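Local coordinates for regulatory protein E2 (Bovine papillomavirus type 1, PDB 2JEX) that probably regulates viral transcription and helps the E1 protein start viral DNA replication, represented here by its N-terminal transactivation domain, at residues A46-V51 against P60-C65; G113-E118 against V188-R193; V119-N124 against A178-T183. The protein carries 1 engineered substitution. All coordinates share one frame; numbering follows the deposited sequence.

Contact 1. Residues A46-V51 against P60-C65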
loop_
_atom_site.group_PDB
_atom_site.type_symbol
_atom_site.label_atom_id
_atom_site.label_comp_id
_atom_site.label_asym_id
_atom_site.label_seq_id
_atom_site.Cartn_x
_atom_site.Cartn_y
_atom_site.Cartn_z
ATOM N N ALA A 46 0.571 27.345 -5.502
ATOM C CA ALA A 46 0.020 28.093 -6.622
ATOM C C ALA A 46 -1.477 28.351 -6.423
ATOM O O ALA A 46 -1.950 29.461 -6.653
ATOM C CB ALA A 46 0.270 27.346 -7.923
ATOM N N ARG A 47 -2.198 27.317 -5.976
ATOM C CA ARG A 47 -3.633 27.383 -5.683
ATOM C C ARG A 47 -4.002 28.435 -4.618
ATOM O O ARG A 47 -4.968 29.210 -4.798
ATOM C CB ARG A 47 -4.139 25.988 -5.301
ATOM C CG ARG A 47 -5.624 25.746 -5.546
ATOM C CD ARG A 47 -6.074 26.097 -6.975
ATOM N NE ARG A 47 -7.426 26.652 -6.938
ATOM C CZ ARG A 47 -7.748 27.901 -7.282
ATOM N NH1 ARG A 47 -6.826 28.755 -7.731
ATOM N NH2 ARG A 47 -9.012 28.294 -7.196
ATOM N N LYS A 48 -3.213 28.494 -3.541
ATOM C CA LYS A 48 -3.391 29.507 -2.480
ATOM C C LYS A 48 -3.278 30.922 -3.009
ATOM O O LYS A 48 -3.888 31.844 -2.466
ATOM C CB LYS A 48 -2.373 29.322 -1.342
ATOM C CG LYS A 48 -2.486 27.994 -0.543
ATOM C CD LYS A 48 -3.761 27.917 0.314
ATOM C CE LYS A 48 -4.876 27.132 -0.386
ATOM N NZ LYS A 48 -6.208 27.415 0.223
ATOM N N LYS A 49 -2.485 31.077 -4.067
ATOM C CA LYS A 49 -2.217 32.370 -4.676
ATOM C C LYS A 49 -3.200 32.670 -5.815
ATOM O O LYS A 49 -3.107 33.712 -6.488
ATOM C CB LYS A 49 -0.754 32.428 -5.136
ATOM C CG LYS A 49 0.223 32.361 -3.959
ATOM C CD LYS A 49 1.620 31.918 -4.370
ATOM C CE LYS A 49 2.487 31.581 -3.142
ATOM N NZ LYS A 49 2.091 30.294 -2.462
ATOM N N GLY A 50 -4.151 31.757 -6.009
ATOM C CA GLY A 50 -5.223 31.946 -6.982
ATOM C C GLY A 50 -4.878 31.478 -8.386
ATOM O O GLY A 50 -5.638 31.737 -9.335
ATOM N N VAL A 51 -3.740 30.786 -8.520
ATOM C CA VAL A 51 -3.312 30.273 -9.832
ATOM C C VAL A 51 -4.160 29.053 -10.247
ATOM O O VAL A 51 -4.469 28.202 -9.422
ATOM C CB VAL A 51 -1.786 29.920 -9.859
ATOM C CG1 VAL A 51 -1.340 29.529 -11.266
ATOM C CG2 VAL A 51 -0.940 31.086 -9.366
ATOM N N PRO A 60 -4.694 21.487 -10.075
ATOM C CA PRO A 60 -5.815 20.813 -9.406
ATOM C C PRO A 60 -6.380 21.637 -8.241
ATOM O O PRO A 60 -5.700 22.529 -7.720
ATOM C CB PRO A 60 -5.178 19.531 -8.845
ATOM C CG PRO A 60 -3.932 19.323 -9.624
ATOM C CD PRO A 60 -3.457 20.683 -10.039
ATOM N N HIS A 61 -7.611 21.333 -7.841
ATOM C CA HIS A 61 -8.172 21.847 -6.593
ATOM C C HIS A 61 -7.166 21.718 -5.446
ATOM O O HIS A 61 -6.466 20.704 -5.336
ATOM C CB HIS A 61 -9.437 21.065 -6.250
ATOM C CG HIS A 61 -10.335 21.746 -5.262
ATOM N ND1 HIS A 61 -9.951 22.021 -3.964
ATOM C CD2 HIS A 61 -11.618 22.168 -5.371
ATOM C CE1 HIS A 61 -10.951 22.602 -3.325
ATOM N NE2 HIS A 61 -11.974 22.702 -4.155
ATOM N N SER A 62 -7.103 22.737 -4.592
ATOM C CA SER A 62 -6.150 22.776 -3.482
ATOM C C SER A 62 -6.243 21.567 -2.540
ATOM O O SER A 62 -5.221 21.063 -2.090
ATOM C CB SER A 62 -6.266 24.090 -2.697
ATOM O OG SER A 62 -7.408 24.090 -1.866
ATOM N N VAL A 63 -7.464 21.105 -2.264
ATOM C CA VAL A 63 -7.690 19.906 -1.445
ATOM C C VAL A 63 -7.007 18.663 -2.057
ATOM O O VAL A 63 -6.509 17.794 -1.338
ATOM C CB VAL A 63 -9.225 19.667 -1.202
ATOM C CG1 VAL A 63 -9.492 18.344 -0.505
ATOM C CG2 VAL A 63 -9.827 20.808 -0.381
ATOM N N VAL A 64 -6.978 18.611 -3.387
ATOM C CA VAL A 64 -6.374 17.519 -4.137
ATOM C C VAL A 64 -4.847 17.588 -4.073
ATOM O O VAL A 64 -4.200 16.583 -3.742
ATOM C CB VAL A 64 -6.873 17.517 -5.602
ATOM C CG1 VAL A 64 -6.016 16.628 -6.489
ATOM C CG2 VAL A 64 -8.331 17.093 -5.661
ATOM N N CYS A 65 -4.282 18.762 -4.389
ATOM C CA CYS A 65 -2.836 18.992 -4.301
ATOM C C CYS A 65 -2.337 18.732 -2.880
ATOM O O CYS A 65 -1.283 18.144 -2.690
ATOM C CB CYS A 65 -2.475 20.440 -4.658
ATOM S SG CYS A 65 -2.822 21.025 -6.319
#

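Contact 2. Residues G113-E118 against V188-R193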
loop_
_atom_site.group_PDB
_atom_site.type_symbol
_atom_site.label_atom_id
_atom_site.label_comp_id
_atom_site.label_asym_id
_atom_site.label_seq_id
_atom_site.Cartn_x
_atom_site.Cartn_y
_atom_site.Cartn_z
ATOM N N GLY A 113 5.279 -9.808 -2.128
ATOM C CA GLY A 113 4.889 -11.216 -2.203
ATOM C C GLY A 113 3.381 -11.402 -2.198
ATOM O O GLY A 113 2.806 -11.834 -1.203
ATOM N N ALA A 114 2.747 -11.063 -3.316
ATOM C CA ALA A 114 1.291 -11.112 -3.430
ATOM C C ALA A 114 0.822 -12.506 -3.808
ATOM O O ALA A 114 1.460 -13.194 -4.626
ATOM C CB ALA A 114 0.795 -10.095 -4.463
ATOM N N ARG A 115 -0.287 -12.919 -3.203
ATOM C CA ARG A 115 -0.988 -14.122 -3.637
ATOM C C ARG A 115 -2.481 -14.000 -3.396
ATOM O O ARG A 115 -2.926 -13.190 -2.582
ATOM C CB ARG A 115 -0.427 -15.380 -2.967
ATOM C CG ARG A 115 -0.811 -15.534 -1.523
ATOM C CD ARG A 115 0.013 -16.621 -0.895
ATOM N NE ARG A 115 -0.398 -16.860 0.482
ATOM C CZ ARG A 115 0.116 -16.244 1.541
ATOM N NH1 ARG A 115 1.067 -15.322 1.399
ATOM N NH2 ARG A 115 -0.326 -16.550 2.750
ATOM N N VAL A 116 -3.253 -14.811 -4.109
ATOM C CA VAL A 116 -4.703 -14.746 -4.003
ATOM C C VAL A 116 -5.237 -15.818 -3.053
ATOM O O VAL A 116 -4.930 -17.006 -3.183
ATOM C CB VAL A 116 -5.391 -14.808 -5.407
ATOM C CG1 VAL A 116 -6.901 -14.865 -5.272
ATOM C CG2 VAL A 116 -4.981 -13.590 -6.266
ATOM N N VAL A 117 -6.029 -15.368 -2.088
ATOM C CA VAL A 117 -6.798 -16.258 -1.225
ATOM C C VAL A 117 -8.251 -16.303 -1.732
ATOM O O VAL A 117 -8.856 -15.265 -2.015
ATOM C CB VAL A 117 -6.683 -15.811 0.261
ATOM C CG1 VAL A 117 -7.653 -16.558 1.149
ATOM C CG2 VAL A 117 -5.252 -16.044 0.758
ATOM N N GLU A 118 -8.784 -17.511 -1.885
ATOM C CA GLU A 118 -10.150 -17.694 -2.375
ATOM C C GLU A 118 -11.079 -18.219 -1.286
ATOM O O GLU A 118 -10.765 -19.201 -0.613
ATOM C CB GLU A 118 -10.197 -18.637 -3.585
ATOM C CG GLU A 118 -11.609 -18.760 -4.177
ATOM C CD GLU A 118 -11.734 -19.812 -5.280
ATOM O OE1 GLU A 118 -12.388 -19.489 -6.301
ATOM O OE2 GLU A 118 -11.199 -20.945 -5.130
ATOM N N VAL A 188 -11.835 -21.743 2.967
ATOM C CA VAL A 188 -10.774 -20.806 2.614
ATOM C C VAL A 188 -9.612 -21.583 2.004
ATOM O O VAL A 188 -9.083 -22.515 2.626
ATOM C CB VAL A 188 -10.277 -20.053 3.869
ATOM C CG1 VAL A 188 -9.205 -19.042 3.502
ATOM C CG2 VAL A 188 -11.435 -19.385 4.593
ATOM N N ARG A 189 -9.243 -21.216 0.781
ATOM C CA ARG A 189 -8.069 -21.774 0.126
ATOM C C ARG A 189 -6.999 -20.689 0.067
ATOM O O ARG A 189 -7.212 -19.624 -0.531
ATOM C CB ARG A 189 -8.428 -22.305 -1.270
ATOM C CG ARG A 189 -7.230 -22.500 -2.196
ATOM C CD ARG A 189 -7.483 -23.535 -3.285
ATOM N NE ARG A 189 -6.744 -24.775 -3.031
ATOM C CZ ARG A 189 -7.292 -25.979 -2.888
ATOM N NH1 ARG A 189 -8.607 -26.146 -2.983
ATOM N NH2 ARG A 189 -6.518 -27.027 -2.660
ATOM N N ASP A 190 -5.861 -20.948 0.711
ATOM C CA ASP A 190 -4.783 -19.961 0.789
ATOM C C ASP A 190 -3.672 -20.231 -0.230
ATOM O O ASP A 190 -3.301 -19.318 -1.008
ATOM C CB ASP A 190 -4.227 -19.861 2.222
ATOM C CG ASP A 190 -3.051 -18.882 2.346
ATOM O OD1 ASP A 190 -2.781 -18.102 1.405
ATOM O OD2 ASP A 190 -2.381 -18.901 3.403
ATOM N N GLN A 191 -3.133 -21.454 -0.200
ATOM C CA GLN A 191 -2.101 -21.907 -1.143
ATOM C C GLN A 191 -2.294 -23.400 -1.420
ATOM O O GLN A 191 -2.811 -23.787 -2.472
ATOM C CB GLN A 191 -0.670 -21.656 -0.614
ATOM C CG GLN A 191 -0.299 -20.191 -0.400
ATOM C CD GLN A 191 1.154 -19.988 -0.002
ATOM O OE1 GLN A 191 1.476 -19.877 1.182
ATOM N NE2 GLN A 191 2.038 -19.926 -0.995
ATOM N N ASP A 192 -1.871 -24.228 -0.467
ATOM C CA ASP A 192 -2.050 -25.679 -0.547
ATOM C C ASP A 192 -2.891 -26.213 0.612
ATOM O O ASP A 192 -3.038 -27.421 0.776
ATOM C CB ASP A 192 -0.698 -26.407 -0.635
ATOM C CG ASP A 192 0.275 -26.008 0.478
ATOM O OD1 ASP A 192 0.237 -24.844 0.955
ATOM O OD2 ASP A 192 1.103 -26.868 0.858
ATOM N N ARG A 193 -3.455 -25.299 1.399
ATOM C CA ARG A 193 -4.294 -25.650 2.541
ATOM C C ARG A 193 -5.720 -25.147 2.342
ATOM O O ARG A 193 -5.942 -24.057 1.812
ATOM C CB ARG A 193 -3.703 -25.088 3.844
ATOM C CG ARG A 193 -2.238 -25.488 4.085
ATOM C CD ARG A 193 -1.763 -25.300 5.573
ATOM N NE ARG A 193 -0.233 -25.675 5.527
ATOM C CZ ARG A 193 0.620 -25.644 6.570
ATOM N NH1 ARG A 193 0.121 -25.249 7.778
ATOM N NH2 ARG A 193 1.947 -26.123 6.449
#

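Contact 3. Residues V119-N124 against A178-T183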
loop_
_atom_site.group_PDB
_atom_site.type_symbol
_atom_site.label_atom_id
_atom_site.label_comp_id
_atom_site.label_asym_id
_atom_site.label_seq_id
_atom_site.Cartn_x
_atom_site.Cartn_y
_atom_site.Cartn_z
ATOM N N VAL A 119 -12.218 -17.554 -1.118
ATOM C CA VAL A 119 -13.220 -17.985 -0.146
ATOM C C VAL A 119 -14.507 -18.389 -0.864
ATOM O O VAL A 119 -15.039 -17.636 -1.683
ATOM C CB VAL A 119 -13.503 -16.915 0.946
ATOM C CG1 VAL A 119 -14.487 -17.457 1.986
ATOM C CG2 VAL A 119 -12.220 -16.521 1.644
ATOM N N GLU A 120 -14.983 -19.586 -0.557
ATOM C CA GLU A 120 -16.215 -20.118 -1.126
ATOM C C GLU A 120 -17.265 -20.152 -0.027
ATOM O O GLU A 120 -17.012 -20.654 1.067
ATOM C CB GLU A 120 -15.976 -21.522 -1.693
ATOM C CG GLU A 120 -17.196 -22.171 -2.328
ATOM C CD GLU A 120 -17.123 -23.691 -2.293
ATOM O OE1 GLU A 120 -17.320 -24.273 -1.205
ATOM O OE2 GLU A 120 -16.875 -24.308 -3.348
ATOM N N PHE A 121 -18.449 -19.632 -0.320
ATOM C CA PHE A 121 -19.401 -19.357 0.750
ATOM C C PHE A 121 -20.401 -20.441 1.151
ATOM O O PHE A 121 -20.365 -20.909 2.289
ATOM C CB PHE A 121 -20.028 -17.966 0.584
ATOM C CG PHE A 121 -19.032 -16.861 0.768
ATOM C CD1 PHE A 121 -18.484 -16.217 -0.325
ATOM C CD2 PHE A 121 -18.580 -16.520 2.048
ATOM C CE1 PHE A 121 -17.530 -15.213 -0.158
ATOM C CE2 PHE A 121 -17.626 -15.518 2.229
ATOM C CZ PHE A 121 -17.098 -14.863 1.122
ATOM N N ASP A 122 -21.287 -20.882 0.280
ATOM C CA ASP A 122 -22.331 -21.778 0.834
ATOM C C ASP A 122 -22.179 -23.245 0.437
ATOM O O ASP A 122 -23.167 -23.948 0.234
ATOM C CB ASP A 122 -23.741 -21.219 0.552
ATOM C CG ASP A 122 -24.079 -20.029 1.448
ATOM O OD1 ASP A 122 -23.873 -20.141 2.671
ATOM O OD2 ASP A 122 -24.543 -18.983 0.942
ATOM N N GLY A 123 -20.925 -23.698 0.359
ATOM C CA GLY A 123 -20.577 -24.941 -0.338
ATOM C C GLY A 123 -20.893 -24.780 -1.821
ATOM O O GLY A 123 -21.095 -25.759 -2.539
ATOM N N ASN A 124 -20.928 -23.530 -2.269
ATOM C CA ASN A 124 -21.426 -23.169 -3.591
ATOM C C ASN A 124 -20.292 -22.554 -4.420
ATOM O O ASN A 124 -19.882 -21.406 -4.197
ATOM C CB ASN A 124 -22.629 -22.221 -3.428
ATOM C CG ASN A 124 -23.283 -21.802 -4.750
ATOM O OD1 ASN A 124 -24.232 -21.008 -4.736
ATOM N ND2 ASN A 124 -22.794 -22.316 -5.885
ATOM N N ALA A 178 -21.201 -12.966 6.484
ATOM C CA ALA A 178 -22.409 -12.248 6.900
ATOM C C ALA A 178 -22.949 -11.402 5.743
ATOM O O ALA A 178 -24.120 -11.010 5.737
ATOM C CB ALA A 178 -22.106 -11.370 8.088
ATOM N N ARG A 179 -22.080 -11.115 4.774
ATOM C CA ARG A 179 -22.463 -10.369 3.582
ATOM C C ARG A 179 -22.824 -11.295 2.423
ATOM O O ARG A 179 -23.821 -11.054 1.729
ATOM C CB ARG A 179 -21.342 -9.421 3.133
ATOM C CG ARG A 179 -20.904 -8.382 4.159
ATOM C CD ARG A 179 -19.844 -7.446 3.567
ATOM N NE ARG A 179 -20.417 -6.556 2.550
ATOM C CZ ARG A 179 -19.719 -5.771 1.730
ATOM N NH1 ARG A 179 -18.387 -5.744 1.774
ATOM N NH2 ARG A 179 -20.365 -5.008 0.853
ATOM N N PHE A 180 -22.022 -12.349 2.226
ATOM C CA PHE A 180 -22.015 -13.092 0.958
ATOM C C PHE A 180 -22.551 -14.522 1.043
ATOM O O PHE A 180 -22.632 -15.219 0.027
ATOM C CB PHE A 180 -20.604 -13.092 0.353
ATOM C CG PHE A 180 -19.977 -11.719 0.245
ATOM C CD1 PHE A 180 -18.717 -11.479 0.763
ATOM C CD2 PHE A 180 -20.658 -10.665 -0.367
ATOM C CE1 PHE A 180 -18.129 -10.231 0.664
ATOM C CE2 PHE A 180 -20.085 -9.405 -0.472
ATOM C CZ PHE A 180 -18.811 -9.187 0.046
ATOM N N SER A 181 -22.898 -14.960 2.249
ATOM C CA SER A 181 -23.461 -16.287 2.441
ATOM C C SER A 181 -24.867 -16.247 3.037
ATOM O O SER A 181 -25.279 -15.266 3.659
ATOM C CB SER A 181 -22.557 -17.174 3.312
ATOM O OG SER A 181 -22.838 -16.998 4.692
ATOM N N THR A 182 -25.581 -17.348 2.835
ATOM C CA THR A 182 -26.937 -17.524 3.335
ATOM C C THR A 182 -26.955 -18.459 4.555
ATOM O O THR A 182 -27.875 -18.399 5.379
ATOM C CB THR A 182 -27.876 -18.034 2.205
ATOM O OG1 THR A 182 -27.321 -19.207 1.598
ATOM C CG2 THR A 182 -28.015 -16.987 1.125
ATOM N N THR A 183 -25.923 -19.297 4.680
ATOM C CA THR A 183 -25.802 -20.272 5.778
ATOM C C THR A 183 -24.797 -19.875 6.876
ATOM O O THR A 183 -25.012 -20.160 8.048
ATOM C CB THR A 183 -25.407 -21.671 5.246
ATOM O OG1 THR A 183 -24.192 -21.562 4.479
ATOM C CG2 THR A 183 -26.519 -22.257 4.372
#

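Contact 1. Residues A46-V51 against P60-C65
The guanidinium of R47 and the ring of H61 are the flat groups of this contact, and each is engaged at its edge by its own segment. G50 C and V51 N lie in plane at the edge of the guanidinium, while the backbone N of V63 lies at the edge of the imidazole. Here one helix stops and the next begins: 26-48 ends in a Schellman motif and 62-83 opens with H61 as N-cap, the two being neighbours in the helical bundle of the transactivation domain. G50 takes positive phi, and its N bonds to R47 O while V51 N reaches back to A46 O. R47 NH1 also donates to V51 O (3.0 Å), from well above the carbonyl plane (62°). This bond places the guanidinium beside the residues that follow its own helix. On the other segment H61 ND1 accepts from V63 N at 3.1 Å, nearly in the ring plane, which suggests that ND1 carries no proton.

The segments meet mainly through aliphatic atoms of R47, K48 and S62. CG of R47 stands anti to the backbone N (chi1 -155°), and from there it presses on S62 CB at 3.4 Å. Further along, R47 CD also comes to 3.7 Å from P60 O. P60 and C65 touch L43 as well, S62 touches Y44, and the R47 side chain meets T52 and V59 in the connection between the helices. K48 bends at chi2 and chi3 and brings its CE to 4.1 Å from S62 CB.

Contact 2. Residues G113-E118 against V188-R193
R115 holds D190 side-on, NE and NH2 each taking one carboxylate oxygen in a bidentate salt bridge. It links strand 110-120 to the loop after its antiparallel neighbour, strand 186-189, in the large sheet of the transactivation domain. NE to OD1 of D190 is the shorter arm at 2.8 Å, met on the syn side and somewhat out of the carboxylate plane. NH2 of R115 reaches OD2 of D190 at 3.2 Å through the syn lone pair, in a nearly straight bond (169°), and makes a weak second bond to OD1. The two flat groups are close to coplanar, 28° apart. One face of the guanidinium carries Q191 OE1, displaced toward the rim, and the Q191 chain lies roughly perpendicular to the arginine, with its CG 3.4 Å from R115 NE.

In R115, CG starts out between the backbone N and the carbonyl carbon (chi1 74°), and the extended chain beyond it carries NE to D190. A further bond from NH2 to A150 O holds the guanidinium from the second shell. D190 directly follows the paired R189. E118 and R189 form an antiparallel hydrogen-bonded pair: E118 N donates to R189 O at 3.0 Å, and R189 N returns to E118 O at 2.9 Å. Beside that pair V117 packs its CG1 on V188 CG1 (3.8 Å), while V117 also leans on V133 of strand 128-140 and V188 on Y195 of strand 194-197. The other V117 methyl, CG2, lies 3.3 Å from D190 OD1, an oxygen already engaged by the arginine.

Contact 3. Residues V119-N124 against A178-T183
OD2 of D122 is gripped twice by T182, in the loop that follows helix 173-180 of the transactivation domain: T182 N donates to it at 2.7 Å through the syn lone pair, and T182 OG1 adds a weak bond. The other oxygen, D122 OD1, takes T183 N at 3.0 Å, the donor coming from above the carboxylate plane. T183 OG1 is modelled even nearer to D122 OD1, but at a separation too short to be trusted in detail. With successive backbone N-H groups each given an oxygen, the carboxylate is fixed in rotation and ties the turn after strand 110-120 to the loop after the helix. The D122 side chain runs roughly perpendicular to that of T182 and antiparallel to that of T183. S181 CB sits 3.3 Å from D122 OD1.

Alongside the polar group is an aromatic one. F121 and F180 run side by side, both pointing the same way. CB of F180 lies over the centre of the F121 ring, 3.8 Å from the ring centroid, as a CH-pi contact. The ring planes meet obliquely at 59°, and F121 CZ approaches the edge of the F180 ring, 3.8 Å from CD1. S181, the first residue beyond the helix, bonds through OG to A177 O in the last turn. The buried F121 side chain touches A177 of helix 173-180, N129 and Y131 of strand 128-140 and Y186 of strand 186-189, joining the C-terminal end of the helix to the turn that leaves strand 110-120.

In the fold
Contact 1 lies in the N-terminal helical part, where helix 26-48 hands over to helix 62-83; contacts 2 and 3 lie in the beta-rich part, their centres about 44 and 47 Å from that of contact 1, with no touch. Along the chain contact 1 closes first, and contact 3 is nested inside the loop closed by contact 2. The latter two share strand 110-120, their centres about 18 Å apart, and meet where V188 CG2 lies 4.2 Å from V119 CG2. Contact 2 pairs strand 186-189 with strand 110-120, and contact 3 brings the end of helix 173-180 against the turn that leaves it. Together the three sample both halves of this elongated transactivation domain.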